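PDB 5L3S: signal recognition particle receptor FtsY, which belongs to the SRP-type GTPase family as the membrane-docking receptor for the signal recognition particle, joining an N-terminal helical bundle to a P-loop NTPase domain. Local coordinates for residues L205-V208 with L209-K213; A229-Q232 with A233-F236; V66-I69 with V70-L74; K19-D22 with L23-V26. One frame throughout, in Å; residues are numbered along the deposited sequence.

Contact 1 of 4, residues L205-V208 with L209-K213; sequences LKKV and LRIAK. Unlike the reference sequence in segment 205-208: Lys207 (reference Arg). With SO4 (sulfate ion), chain Y.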
loop_
_atom_site.group_PDB
_atom_site.type_symbol
_atom_site.label_atom_id
_atom_site.label_comp_id
_atom_site.label_asym_id
_atom_site.label_seq_id
_atom_site.Cartn_x
_atom_site.Cartn_y
_atom_site.Cartn_z
ATOM N N LEU B 205 14.372 15.266 -3.838
ATOM C CA LEU B 205 14.774 14.093 -4.600
ATOM C C LEU B 205 15.510 14.483 -5.873
ATOM O O LEU B 205 16.545 13.913 -6.181
ATOM C CB LEU B 205 13.552 13.236 -4.938
ATOM C CG LEU B 205 13.785 11.997 -5.796
ATOM C CD1 LEU B 205 14.754 11.049 -5.113
ATOM C CD2 LEU B 205 12.441 11.312 -6.013
ATOM N N LYS B 206 14.969 15.457 -6.602
ATOM C CA LYS B 206 15.578 15.948 -7.834
ATOM C C LYS B 206 16.971 16.499 -7.577
ATOM O O LYS B 206 17.853 16.433 -8.427
ATOM C CB LYS B 206 14.692 17.016 -8.484
ATOM C CG LYS B 206 13.357 16.476 -8.986
ATOM C CD LYS B 206 12.452 17.593 -9.473
ATOM C CE LYS B 206 12.997 18.238 -10.725
ATOM N NZ LYS B 206 12.261 19.491 -11.046
ATOM N N LYS B 207 17.157 17.039 -6.388
ATOM C CA LYS B 207 18.462 17.497 -5.958
ATOM C C LYS B 207 19.451 16.332 -5.761
ATOM O O LYS B 207 20.635 16.441 -6.099
ATOM C CB LYS B 207 18.291 18.320 -4.678
ATOM C CG LYS B 207 19.553 18.889 -4.115
ATOM C CD LYS B 207 19.204 19.875 -3.010
ATOM C CE LYS B 207 20.431 20.241 -2.232
ATOM N NZ LYS B 207 20.711 19.215 -1.169
ATOM N N VAL B 208 18.981 15.221 -5.208
ATOM C CA VAL B 208 19.844 14.043 -5.098
ATOM C C VAL B 208 20.183 13.496 -6.497
ATOM O O VAL B 208 21.318 13.095 -6.765
ATOM C CB VAL B 208 19.201 12.940 -4.233
ATOM C CG1 VAL B 208 20.063 11.686 -4.236
ATOM C CG2 VAL B 208 18.981 13.434 -2.804
ATOM N N LEU B 209 19.202 13.500 -7.396
ATOM C CA LEU B 209 19.426 12.997 -8.752
ATOM C C LEU B 209 20.459 13.814 -9.514
ATOM O O LEU B 209 21.306 13.257 -10.221
ATOM C CB LEU B 209 18.114 12.972 -9.544
ATOM C CG LEU B 209 17.028 12.027 -9.049
ATOM C CD1 LEU B 209 15.771 12.232 -9.882
ATOM C CD2 LEU B 209 17.502 10.599 -9.152
ATOM N N ARG B 210 20.395 15.138 -9.383
ATOM C CA ARG B 210 21.339 15.994 -10.089
ATOM C C ARG B 210 22.761 15.726 -9.624
ATOM O O ARG B 210 23.707 15.763 -10.405
ATOM C CB ARG B 210 20.984 17.472 -9.917
ATOM C CG ARG B 210 19.714 17.878 -10.658
ATOM C CD ARG B 210 19.561 19.392 -10.740
ATOM N NE ARG B 210 19.130 19.971 -9.474
ATOM C CZ ARG B 210 17.859 20.153 -9.128
ATOM N NH1 ARG B 210 16.884 19.797 -9.957
ATOM N NH2 ARG B 210 17.564 20.692 -7.958
ATOM N N ILE B 211 22.898 15.427 -8.343
ATOM C CA ILE B 211 24.208 15.266 -7.738
ATOM C C ILE B 211 24.740 13.856 -7.940
ATOM O O ILE B 211 25.928 13.673 -8.208
ATOM C CB ILE B 211 24.157 15.678 -6.245
ATOM C CG1 ILE B 211 24.328 17.197 -6.152
ATOM C CG2 ILE B 211 25.236 14.976 -5.441
ATOM C CD1 ILE B 211 23.410 17.875 -5.172
ATOM N N ALA B 212 23.851 12.867 -7.868
ATOM C CA ALA B 212 24.250 11.462 -7.990
ATOM C C ALA B 212 24.297 10.947 -9.430
ATOM O O ALA B 212 24.965 9.948 -9.710
ATOM C CB ALA B 212 23.328 10.581 -7.155
ATOM N N LYS B 213 23.578 11.623 -10.325
ATOM C CA LYS B 213 23.441 11.206 -11.727
ATOM C C LYS B 213 23.327 9.687 -11.899
ATOM O O LYS B 213 24.214 9.062 -12.463
ATOM C CB LYS B 213 24.609 11.745 -12.561
ATOM C CG LYS B 213 24.694 13.255 -12.570
ATOM C CD LYS B 213 25.854 13.746 -13.431
ATOM C CE LYS B 213 26.099 15.224 -13.183
ATOM N NZ LYS B 213 24.801 15.958 -13.057
HETATM S S SO4 Y . 16.600 19.165 -13.609
HETATM O O1 SO4 Y . 17.307 18.278 -14.527
HETATM O O2 SO4 Y . 17.187 20.500 -13.675
HETATM O O3 SO4 Y . 15.188 19.235 -13.982
HETATM O O4 SO4 Y . 16.719 18.650 -12.248
#

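Contact 2 of 4, residues A229-Q232 with A233-F236; sequences ALEQ and ARHF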
loop_
_atom_site.group_PDB
_atom_site.type_symbol
_atom_site.label_atom_id
_atom_site.label_comp_id
_atom_site.label_asym_id
_atom_site.label_seq_id
_atom_site.Cartn_x
_atom_site.Cartn_y
_atom_site.Cartn_z
ATOM N N ALA B 229 -1.782 3.493 -7.055
ATOM C CA ALA B 229 -0.449 3.073 -7.492
ATOM C C ALA B 229 -0.128 3.591 -8.910
ATOM O O ALA B 229 0.992 4.040 -9.194
ATOM C CB ALA B 229 -0.314 1.554 -7.408
ATOM N N LEU B 230 -1.121 3.536 -9.792
ATOM C CA LEU B 230 -0.963 4.083 -11.130
ATOM C C LEU B 230 -0.797 5.601 -11.067
ATOM O O LEU B 230 -0.009 6.181 -11.812
ATOM C CB LEU B 230 -2.136 3.695 -12.044
ATOM C CG LEU B 230 -2.051 4.204 -13.491
ATOM C CD1 LEU B 230 -0.777 3.686 -14.187
ATOM C CD2 LEU B 230 -3.308 3.871 -14.326
ATOM N N GLU B 231 -1.543 6.244 -10.178
ATOM C CA GLU B 231 -1.405 7.687 -10.000
ATOM C C GLU B 231 -0.009 8.068 -9.489
ATOM O O GLU B 231 0.584 9.033 -9.963
ATOM C CB GLU B 231 -2.489 8.239 -9.068
ATOM C CG GLU B 231 -2.476 9.755 -8.947
ATOM C CD GLU B 231 -3.105 10.442 -10.147
ATOM O OE1 GLU B 231 -3.602 9.733 -11.060
ATOM O OE2 GLU B 231 -3.110 11.695 -10.173
ATOM N N GLN B 232 0.508 7.310 -8.527
ATOM C CA GLN B 232 1.899 7.480 -8.076
ATOM C C GLN B 232 2.893 7.342 -9.238
ATOM O O GLN B 232 3.790 8.164 -9.423
ATOM C CB GLN B 232 2.249 6.441 -6.994
ATOM C CG GLN B 232 1.502 6.597 -5.673
ATOM C CD GLN B 232 1.668 5.382 -4.781
ATOM O OE1 GLN B 232 2.687 4.683 -4.839
ATOM N NE2 GLN B 232 0.664 5.114 -3.961
ATOM N N ALA B 233 2.731 6.287 -10.013
ATOM C CA ALA B 233 3.601 6.044 -11.160
ATOM C C ALA B 233 3.555 7.166 -12.198
ATOM O O ALA B 233 4.596 7.538 -12.737
ATOM C CB ALA B 233 3.260 4.715 -11.797
ATOM N N ARG B 234 2.358 7.689 -12.487
ATOM C CA ARG B 234 2.200 8.765 -13.478
ATOM C C ARG B 234 2.872 10.061 -13.035
ATOM O O ARG B 234 3.605 10.695 -13.799
ATOM C CB ARG B 234 0.725 9.085 -13.724
ATOM C CG ARG B 234 -0.037 8.100 -14.570
ATOM C CD ARG B 234 -1.436 8.648 -14.808
ATOM N NE ARG B 234 -2.305 7.704 -15.500
ATOM C CZ ARG B 234 -2.304 7.501 -16.813
ATOM N NH1 ARG B 234 -1.466 8.168 -17.601
ATOM N NH2 ARG B 234 -3.152 6.624 -17.337
ATOM N N HIS B 235 2.573 10.461 -11.805
ATOM C CA HIS B 235 3.107 11.684 -11.229
ATOM C C HIS B 235 4.621 11.642 -11.135
ATOM O O HIS B 235 5.284 12.597 -11.513
ATOM C CB HIS B 235 2.516 11.930 -9.841
ATOM C CG HIS B 235 1.191 12.617 -9.864
ATOM N ND1 HIS B 235 1.065 13.988 -9.801
ATOM C CD2 HIS B 235 -0.067 12.124 -9.933
ATOM C CE1 HIS B 235 -0.216 14.310 -9.839
ATOM N NE2 HIS B 235 -0.925 13.197 -9.916
ATOM N N PHE B 236 5.159 10.544 -10.617
ATOM C CA PHE B 236 6.611 10.405 -10.472
ATOM C C PHE B 236 7.302 10.391 -11.833
ATOM O O PHE B 236 8.397 10.934 -11.992
ATOM C CB PHE B 236 6.967 9.138 -9.678
ATOM C CG PHE B 236 6.970 9.328 -8.183
ATOM C CD1 PHE B 236 7.679 10.365 -7.597
ATOM C CD2 PHE B 236 6.291 8.447 -7.361
ATOM C CE1 PHE B 236 7.689 10.525 -6.208
ATOM C CE2 PHE B 236 6.292 8.602 -5.967
ATOM C CZ PHE B 236 6.988 9.640 -5.396
HETATM O O HOH W 1 -3.926 7.481 -12.534
#

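Contact 3 of 4, residues V66-I69 with V70-L74; sequences VEEI and VINTL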
loop_
_atom_site.group_PDB
_atom_site.type_symbol
_atom_site.label_atom_id
_atom_site.label_comp_id
_atom_site.label_asym_id
_atom_site.label_seq_id
_atom_site.Cartn_x
_atom_site.Cartn_y
_atom_site.Cartn_z
ATOM N N VAL B 66 -17.009 -19.561 -28.056
ATOM C CA VAL B 66 -16.665 -18.143 -28.136
ATOM C C VAL B 66 -15.934 -17.667 -26.881
ATOM O O VAL B 66 -14.906 -16.991 -26.969
ATOM C CB VAL B 66 -17.927 -17.281 -28.348
ATOM C CG1 VAL B 66 -17.576 -15.801 -28.339
ATOM C CG2 VAL B 66 -18.604 -17.657 -29.645
ATOM N N GLU B 67 -16.459 -18.051 -25.721
ATOM C CA GLU B 67 -15.931 -17.600 -24.431
ATOM C C GLU B 67 -14.441 -17.901 -24.292
ATOM O O GLU B 67 -13.674 -17.063 -23.821
ATOM C CB GLU B 67 -16.695 -18.254 -23.273
ATOM C CG GLU B 67 -18.138 -18.635 -23.590
ATOM C CD GLU B 67 -19.078 -17.444 -23.609
ATOM O OE1 GLU B 67 -18.810 -16.459 -22.890
ATOM O OE2 GLU B 67 -20.087 -17.494 -24.344
ATOM N N GLU B 68 -14.031 -19.094 -24.715
ATOM C CA GLU B 68 -12.634 -19.487 -24.581
ATOM C C GLU B 68 -11.713 -18.723 -25.528
ATOM O O GLU B 68 -10.625 -18.321 -25.127
ATOM C CB GLU B 68 -12.441 -20.994 -24.748
ATOM C CG GLU B 68 -11.050 -21.446 -24.313
ATOM C CD GLU B 68 -10.846 -22.945 -24.408
ATOM O OE1 GLU B 68 -11.602 -23.607 -25.153
ATOM O OE2 GLU B 68 -9.925 -23.459 -23.734
ATOM N N ILE B 69 -12.143 -18.523 -26.775
ATOM C CA ILE B 69 -11.371 -17.697 -27.706
ATOM C C ILE B 69 -11.169 -16.284 -27.143
ATOM O O ILE B 69 -10.099 -15.696 -27.288
ATOM C CB ILE B 69 -12.010 -17.634 -29.118
ATOM C CG1 ILE B 69 -11.788 -18.949 -29.866
ATOM C CG2 ILE B 69 -11.406 -16.507 -29.947
ATOM C CD1 ILE B 69 -12.951 -19.902 -29.803
ATOM N N VAL B 70 -12.201 -15.754 -26.491
ATOM C CA VAL B 70 -12.128 -14.430 -25.880
ATOM C C VAL B 70 -11.089 -14.400 -24.772
ATOM O O VAL B 70 -10.242 -13.505 -24.725
ATOM C CB VAL B 70 -13.489 -14.002 -25.290
ATOM C CG1 VAL B 70 -13.358 -12.693 -24.501
ATOM C CG2 VAL B 70 -14.511 -13.862 -26.396
ATOM N N ILE B 71 -11.153 -15.385 -23.883
ATOM C CA ILE B 71 -10.229 -15.459 -22.756
ATOM C C ILE B 71 -8.796 -15.647 -23.242
ATOM O O ILE B 71 -7.873 -14.986 -22.761
ATOM C CB ILE B 71 -10.624 -16.590 -21.785
ATOM C CG1 ILE B 71 -11.944 -16.241 -21.085
ATOM C CG2 ILE B 71 -9.540 -16.823 -20.759
ATOM C CD1 ILE B 71 -12.552 -17.390 -20.292
ATOM N N ASN B 72 -8.607 -16.537 -24.210
ATOM C CA ASN B 72 -7.269 -16.767 -24.749
ATOM C C ASN B 72 -6.724 -15.567 -25.512
ATOM O O ASN B 72 -5.533 -15.277 -25.439
ATOM C CB ASN B 72 -7.233 -18.022 -25.622
ATOM C CG ASN B 72 -7.235 -19.285 -24.798
ATOM O OD1 ASN B 72 -7.014 -19.242 -23.585
ATOM N ND2 ASN B 72 -7.483 -20.418 -25.444
ATOM N N THR B 73 -7.591 -14.878 -26.251
ATOM C CA THR B 73 -7.184 -13.661 -26.951
ATOM C C THR B 73 -6.711 -12.610 -25.931
ATOM O O THR B 73 -5.710 -11.922 -26.147
ATOM C CB THR B 73 -8.326 -13.095 -27.822
ATOM O OG1 THR B 73 -8.773 -14.105 -28.730
ATOM C CG2 THR B 73 -7.857 -11.897 -28.626
ATOM N N LEU B 74 -7.422 -12.500 -24.812
ATOM C CA LEU B 74 -7.018 -11.557 -23.762
ATOM C C LEU B 74 -5.692 -11.935 -23.093
ATOM O O LEU B 74 -4.839 -11.075 -22.860
ATOM C CB LEU B 74 -8.114 -11.396 -22.701
ATOM C CG LEU B 74 -7.755 -10.405 -21.590
ATOM C CD1 LEU B 74 -7.517 -9.030 -22.187
ATOM C CD2 LEU B 74 -8.846 -10.336 -20.509
#

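Contact 4 of 4, residues K19-D22 with L23-V26; sequences KEDD and LNDV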
loop_
_atom_site.group_PDB
_atom_site.type_symbol
_atom_site.label_atom_id
_atom_site.label_comp_id
_atom_site.label_asym_id
_atom_site.label_seq_id
_atom_site.Cartn_x
_atom_site.Cartn_y
_atom_site.Cartn_z
ATOM N N LYS B 19 -20.077 -11.585 -33.226
ATOM C CA LYS B 19 -20.807 -10.329 -33.124
ATOM C C LYS B 19 -20.707 -9.841 -31.689
ATOM O O LYS B 19 -20.362 -10.619 -30.801
ATOM C CB LYS B 19 -22.279 -10.533 -33.477
ATOM C CG LYS B 19 -22.517 -11.244 -34.798
ATOM C CD LYS B 19 -21.922 -10.462 -35.947
ATOM C CE LYS B 19 -22.110 -11.210 -37.273
ATOM N NZ LYS B 19 -23.544 -11.442 -37.557
ATOM N N GLU B 20 -21.029 -8.569 -31.465
ATOM C CA GLU B 20 -20.924 -7.988 -30.123
ATOM C C GLU B 20 -21.721 -8.774 -29.091
ATOM O O GLU B 20 -21.227 -9.050 -28.002
ATOM C CB GLU B 20 -21.331 -6.514 -30.102
ATOM C CG GLU B 20 -20.982 -5.836 -28.772
ATOM C CD GLU B 20 -21.332 -4.361 -28.728
ATOM O OE1 GLU B 20 -22.023 -3.878 -29.649
ATOM O OE2 GLU B 20 -20.912 -3.687 -27.761
ATOM N N ASP B 21 -22.935 -9.159 -29.470
ATOM C CA ASP B 21 -23.837 -9.936 -28.625
ATOM C C ASP B 21 -23.221 -11.248 -28.133
ATOM O O ASP B 21 -23.549 -11.724 -27.045
ATOM C CB ASP B 21 -25.138 -10.212 -29.388
ATOM C CG ASP B 21 -26.091 -11.102 -28.622
ATOM O OD1 ASP B 21 -26.247 -12.283 -29.006
ATOM O OD2 ASP B 21 -26.687 -10.622 -27.636
ATOM N N ASP B 22 -22.328 -11.828 -28.931
ATOM C CA ASP B 22 -21.619 -13.040 -28.533
ATOM C C ASP B 22 -20.653 -12.771 -27.371
ATOM O O ASP B 22 -20.315 -13.683 -26.618
ATOM C CB ASP B 22 -20.821 -13.606 -29.708
ATOM C CG ASP B 22 -21.704 -14.030 -30.876
ATOM O OD1 ASP B 22 -22.706 -14.734 -30.639
ATOM O OD2 ASP B 22 -21.392 -13.659 -32.028
ATOM N N LEU B 23 -20.210 -11.524 -27.242
ATOM C CA LEU B 23 -19.094 -11.183 -26.345
ATOM C C LEU B 23 -19.510 -10.618 -24.991
ATOM O O LEU B 23 -18.715 -10.599 -24.045
ATOM C CB LEU B 23 -18.172 -10.169 -27.025
ATOM C CG LEU B 23 -17.505 -10.573 -28.335
ATOM C CD1 LEU B 23 -16.571 -9.484 -28.819
ATOM C CD2 LEU B 23 -16.753 -11.873 -28.170
ATOM N N ASN B 24 -20.747 -10.147 -24.899
ATOM C CA ASN B 24 -21.198 -9.402 -23.726
ATOM C C ASN B 24 -21.005 -10.077 -22.366
ATOM O O ASN B 24 -20.417 -9.488 -21.460
ATOM C CB ASN B 24 -22.651 -8.958 -23.905
ATOM C CG ASN B 24 -22.792 -7.870 -24.953
ATOM O OD1 ASN B 24 -21.839 -7.135 -25.231
ATOM N ND2 ASN B 24 -23.981 -7.751 -25.531
ATOM N N ASP B 25 -21.503 -11.300 -22.221
ATOM C CA ASP B 25 -21.390 -12.013 -20.952
ATOM C C ASP B 25 -19.948 -12.244 -20.522
ATOM O O ASP B 25 -19.597 -12.035 -19.362
ATOM C CB ASP B 25 -22.115 -13.355 -21.014
ATOM C CG ASP B 25 -23.611 -13.201 -21.010
ATOM O OD1 ASP B 25 -24.085 -12.110 -20.630
ATOM O OD2 ASP B 25 -24.310 -14.167 -21.380
ATOM N N VAL B 26 -19.112 -12.696 -21.448
ATOM C CA VAL B 26 -17.737 -13.008 -21.085
ATOM C C VAL B 26 -16.914 -11.742 -20.823
ATOM O O VAL B 26 -16.018 -11.739 -19.970
ATOM C CB VAL B 26 -17.054 -13.930 -22.131
ATOM C CG1 VAL B 26 -16.924 -13.231 -23.474
ATOM C CG2 VAL B 26 -15.697 -14.393 -21.620
HETATM O O HOH W 2 -23.101 -12.567 -24.383
HETATM O O HOH W 3 -20.205 -13.954 -23.853
#

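Contact 1 of 4, residues L205-V208 with L209-K213
Arg210 folds back along the last turns of helix 199-212 and lays one face of its guanidinium over the preceding turn, with Lys206 O 3.7 Å above the plane and toward its rim. The bend in the chain at chi3 (-76°) brings the group round to this position, and NH1 comes within 3.8 Å of Lys206 CB. In the plane of the group, at its edge, NH1 donates to O4 of a sulfate ion, probably from the crystallisation liquor, at 2.6 Å, while NH2 forms a salt bridge with Glu203, two turns earlier in the helix. Its rotation is thus set by these two bonds, with one face over the Lys206 carbonyl. Lys207 and Ile211 run side by side in the same direction, Lys207 CG 4.1 Å from Ile211 CD1. At the helix end Val208 O accepts from Ala212 N at 2.8 Å, and Lys213, with positive phi, turns its NZ back to Arg210 O (2.9 Å), bonding in the plane of that carbonyl. Leu205, Val208 and Leu209 form the inner side of the helix and pack on Ile105 of the central strand 102-107, whereas Lys207, Val208, Ile211 and Ala212 meet helix 168-181.

Contact 2 of 4, residues A229-Q232 with A233-F236
Regular i to i+4 hydrogen bonds join the two turns, from Ala233 N to Ala229 O through Phe236 N to Gln232 O, the His235 N to Glu231 O bond being nearly straight (170°). Above that last bond the same two residues meet again through their side chains: His235 NE2 donates to Glu231 OE2 at 2.7 Å. This side-chain bond is distinctly bent: the oxygen lies in the plane of the imidazole, but the ring nitrogen approaches from above the carboxylate plane, the two planes being 60° apart. The bend of Glu231 at chi2 (78°) turns the carboxylate over toward the ring, its CD coming 3.5 Å from His235 CD2. Its other oxygen, OE1, accepts from a water at 2.7 Å, and that water is weakly bonded to Arg234 NE. Arg234 extends past Leu230, whose CG is 4.0 Å from NE, toward a salt bridge between NH2 and Glu265. His235 also meets His196 edge-to-face. On the inner side, Ala233 and Phe236 pack on strand 216-222, and Gln232 bonds through NE2 to Asp228. The helix is the connection of a beta-alpha-beta unit between parallel strands 216-222 and 244-248, the building block of the P-loop NTPase fold.

Contact 3 of 4, residues V66-I69 with V70-L74
Ile69 and Thr73 make the main polar contact across this first part of helix 66-85. Ile69 O accepts twice from the same residue, from Thr73 N at 2.8 Å and, in a very short hydrogen bond, from Thr73 OG1 at 2.5 Å, and the two donors reach it from opposite faces of the carbonyl plane. With OG1 anti to the carbonyl carbon (chi1 -56°), the hydroxyl is turned back along the helix toward the previous turn. The amides of Val70, Ile71 and Asn72 bond to Val66, Glu67 and Glu68 in the usual alpha-helical pattern, the Asn72 N to Glu68 O bond being the shortest of these three at 2.8 Å.

The apolar pair is Val66 CG1 and Val70 CG2, 4.1 Å apart as the two branched side chains cross at an angle. Val70 also packs on Leu23, Val26 and Leu30 of helix 20-36 and on Leu51 of helix 41-55, which places this side of the helix inside the bundle. Val70 CG2 and Ile71 CG1 lie against backbone carbonyl oxygens, 3.2 Å from Val66 O and 3.3 Å from Glu67 O respectively.

Along another side, Glu68 and Asn72 lie side by side and point the same way, with Glu68 CG 3.9 Å from Asn72 ND2 and their flat ends turned 43° apart. The chemistry is that of an amphipathic helix: valines face the bundle, carboxylate and amide groups take the exposed side, and the Thr73 hydroxyl is satisfied by the Ile69 carbonyl one turn back.

Contact 4 of 4, residues K19-D22 with L23-V26
Asn24 lies across the turn before it, its amide over the backbone of Glu20 and Asp21, with OD1 3.9 Å from Glu20 CG and ND2 3.8 Å from Asp21 CA. This is the opening turn of helix 20-36 in the SRP54-type helical bundle. The Glu20 carboxylate and the Asn24 amide planes stand 62° apart, and Glu20, extended beyond CG, sends OE2 to a salt bridge with Lys52. The turn is tightly wound: Leu23 N donates to Glu20 O at 2.8 Å, entering from above the carbonyl plane, whereas the bond from Asn24 N to the same oxygen is weak. Leu23 places CB 3.4 Å from Glu20 O and continues inward to pack on Val66 and Val70 of helix 66-85. Further on, the direct backbone bonds lapse and the helix is kinked. A water accepts a hydrogen bond from Asp25 N and donates one to Asp21 O, and a second water bridges Val26 N and Asp22 O in the same way. Asp22 also closes the start of the turn, since with CG beside its own backbone N (chi1 -63°) its carboxylate reaches back to Lys19. There Lys19 N donates to Asp22 OD2 at 2.7 Å, on the anti side of the carboxylate.

Overall arrangement
Contacts 1 and 2 belong to the GTPase domain and contacts 3 and 4 to the helical bundle. Contact 2 is buried, contact 1 partly so, and both lie on helices that pack against the central sheet; their centres are about 20 Å apart and they do not touch. Contacts 3 and 4 are surface contacts on different helices, yet they meet directly, Val70 CG2 lying 3.5 Å from Leu23 CD2. The polar chemistry differs accordingly: charged side chains reach a sulfate or a histidine in contacts 1 and 2, a hydroxyl bonds to backbone in contact 3, and waters replace backbone bonds in contact 4.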